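Local coordinates for two-domain protein containing predicted PHP-like metal-dependent phosphoesterase (Bacteroides vulgatus ATCC 8482, PDB 3E38), which probably acts as a zinc-dependent phosphoesterase of the PHP type, possibly an exonuclease cleaving nucleic acid from the 5' end, at residues F23-V28 / T37-E42. Numbering follows the deposited sequence.
Sequences FHMHSV and TVRVDE. With ZN (zinc ion), chain I.
The carbonyl of His26 lies at the edge of the Arg39 guanidinium, in the guanidinium plane, and Glu42 lies at another part of that edge; His26 NE2 in turn sits in plane at the edge of the His24 ring, where both meet the zinc. Arg39 NE and NH2 grip the one oxygen side-on, each 2.8 Å from His26 O. Their N-H...O angles, 146° and 142°, are consistent with two N-H groups converging on one oxygen. NH1 gives a straighter bond to the syn lone pair of Glu42 OE1, one helical turn on, with Arg39 NH1 to Glu42 OE1 at 2.9 Å; this salt bridge and a further bond from NH1 to Gln197 O fix the plane's rotation. Farther back along the arginine, the selenium of selenomethionine Met25 packs against the methylene stem, Met25 SE lying 3.7 Å from Arg39 CB, the two side chains sliding past each other in opposite directions, while the bend at chi2 (-54°) turns the rest of the arginine toward the loop. With a leucine in place of Arg39, the His26 carbonyl would probably lose these two donors and Glu42 its buried counter-charge. On the far side of the loop, His24 NE2 and His26 NE2 each bind zinc at 2.2 Å, as do Glu93 and Asp194. Helix 36-45 thus braces from behind the His-X-His motif after strand 17-22, one of the metal-binding motifs of PHP domains, here part of a three-zinc site.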
loop_
_atom_site.group_PDB
_atom_site.type_symbol
_atom_site.label_atom_id
_atom_site.label_comp_id
_atom_site.label_asym_id
_atom_site.label_seq_id
_atom_site.Cartn_x
_atom_site.Cartn_y
_atom_site.Cartn_z
ATOM N N PHE B 23 9.527 -14.331 20.984
ATOM C CA PHE B 23 10.385 -14.671 22.126
ATOM C C PHE B 23 11.851 -14.317 21.950
ATOM O O PHE B 23 12.715 -14.852 22.631
ATOM C CB PHE B 23 10.264 -16.178 22.397
ATOM C CG PHE B 23 8.871 -16.635 22.787
ATOM C CD1 PHE B 23 8.251 -16.113 23.908
ATOM C CD2 PHE B 23 8.230 -17.621 22.079
ATOM C CE1 PHE B 23 7.027 -16.546 24.294
ATOM C CE2 PHE B 23 6.984 -18.062 22.457
ATOM C CZ PHE B 23 6.383 -17.519 23.557
ATOM N N HIS B 24 12.118 -13.441 20.997
ATOM C CA HIS B 24 13.502 -13.121 20.632
ATOM C C HIS B 24 13.606 -11.802 19.900
ATOM O O HIS B 24 13.166 -11.632 18.775
ATOM C CB HIS B 24 14.031 -14.243 19.733
ATOM C CG HIS B 24 15.496 -14.199 19.466
ATOM N ND1 HIS B 24 16.183 -15.308 19.020
ATOM C CD2 HIS B 24 16.419 -13.230 19.646
ATOM C CE1 HIS B 24 17.461 -15.012 18.892
ATOM N NE2 HIS B 24 17.635 -13.757 19.261
HETATM N N MSE B 25 14.185 -10.848 20.590
HETATM C CA MSE B 25 14.365 -9.531 20.033
HETATM C C MSE B 25 15.383 -8.753 20.834
HETATM O O MSE B 25 15.740 -9.153 21.948
HETATM C CB MSE B 25 13.033 -8.807 20.009
HETATM C CG MSE B 25 12.491 -8.476 21.356
HETATM SE SE MSE B 25 10.648 -7.815 21.269
HETATM C CE MSE B 25 9.885 -9.370 20.480
ATOM N N HIS B 26 15.747 -7.606 20.269
ATOM C CA HIS B 26 16.810 -6.740 20.785
ATOM C C HIS B 26 16.567 -5.262 20.795
ATOM O O HIS B 26 15.793 -4.752 20.022
ATOM C CB HIS B 26 18.067 -6.991 19.971
ATOM C CG HIS B 26 18.489 -8.422 19.985
ATOM N ND1 HIS B 26 19.368 -8.936 20.913
ATOM C CD2 HIS B 26 18.119 -9.454 19.198
ATOM C CE1 HIS B 26 19.549 -10.222 20.669
ATOM N NE2 HIS B 26 18.810 -10.555 19.618
ATOM N N SER B 27 17.228 -4.613 21.755
ATOM C CA SER B 27 17.173 -3.154 21.929
ATOM C C SER B 27 18.603 -2.625 21.966
ATOM O O SER B 27 19.545 -3.365 21.810
ATOM C CB SER B 27 16.419 -2.722 23.189
ATOM O OG SER B 27 17.171 -2.870 24.408
ATOM N N VAL B 28 18.737 -1.326 22.142
ATOM C CA VAL B 28 20.040 -0.691 22.186
ATOM C C VAL B 28 20.897 -1.136 23.406
ATOM O O VAL B 28 22.051 -0.713 23.563
ATOM C CB VAL B 28 19.890 0.891 22.253
ATOM C CG1 VAL B 28 19.420 1.455 20.916
ATOM C CG2 VAL B 28 18.999 1.299 23.389
ATOM N N THR B 37 11.254 0.489 24.950
ATOM C CA THR B 37 9.802 0.663 24.997
ATOM C C THR B 37 9.193 0.543 23.586
ATOM O O THR B 37 8.046 0.160 23.378
ATOM C CB THR B 37 9.429 1.926 25.703
ATOM O OG1 THR B 37 10.101 3.020 25.097
ATOM C CG2 THR B 37 9.879 1.795 27.175
ATOM N N VAL B 38 10.021 0.760 22.600
ATOM C CA VAL B 38 9.548 0.632 21.236
ATOM C C VAL B 38 9.129 -0.803 20.977
ATOM O O VAL B 38 8.196 -1.041 20.216
ATOM C CB VAL B 38 10.652 1.009 20.227
ATOM C CG1 VAL B 38 10.212 0.773 18.798
ATOM C CG2 VAL B 38 11.057 2.416 20.432
ATOM N N ARG B 39 9.820 -1.764 21.587
ATOM C CA ARG B 39 9.474 -3.157 21.301
ATOM C C ARG B 39 8.072 -3.479 21.817
ATOM O O ARG B 39 7.404 -4.403 21.323
ATOM C CB ARG B 39 10.467 -4.174 21.882
ATOM C CG ARG B 39 11.868 -4.160 21.286
ATOM C CD ARG B 39 11.824 -4.304 19.785
ATOM N NE ARG B 39 13.164 -4.325 19.209
ATOM C CZ ARG B 39 13.456 -3.954 17.962
ATOM N NH1 ARG B 39 12.502 -3.516 17.142
ATOM N NH2 ARG B 39 14.709 -4.022 17.533
ATOM N N VAL B 40 7.649 -2.681 22.790
ATOM C CA VAL B 40 6.378 -2.884 23.458
ATOM C C VAL B 40 5.325 -2.243 22.579
ATOM O O VAL B 40 4.256 -2.794 22.404
ATOM C CB VAL B 40 6.314 -2.322 24.944
ATOM C CG1 VAL B 40 4.879 -2.466 25.504
ATOM C CG2 VAL B 40 7.357 -3.018 25.876
ATOM N N ASP B 41 5.638 -1.057 22.067
ATOM C CA ASP B 41 4.746 -0.372 21.130
ATOM C C ASP B 41 4.472 -1.201 19.886
ATOM O O ASP B 41 3.356 -1.244 19.386
ATOM C CB ASP B 41 5.350 0.922 20.638
ATOM C CG ASP B 41 5.496 1.940 21.735
ATOM O OD1 ASP B 41 4.644 1.893 22.638
ATOM O OD2 ASP B 41 6.465 2.736 21.683
ATOM N N GLU B 42 5.528 -1.815 19.379
ATOM C CA GLU B 42 5.437 -2.609 18.152
ATOM C C GLU B 42 4.577 -3.836 18.343
ATOM O O GLU B 42 3.756 -4.146 17.492
ATOM C CB GLU B 42 6.806 -3.051 17.697
ATOM C CG GLU B 42 7.708 -1.872 17.236
ATOM C CD GLU B 42 9.144 -2.332 16.936
ATOM O OE1 GLU B 42 9.585 -3.387 17.482
ATOM O OE2 GLU B 42 9.837 -1.611 16.196
HETATM ZN ZN ZN I . 19.339 -12.505 18.695
HETATM O O HOH W 1 20.097 -14.271 17.811
#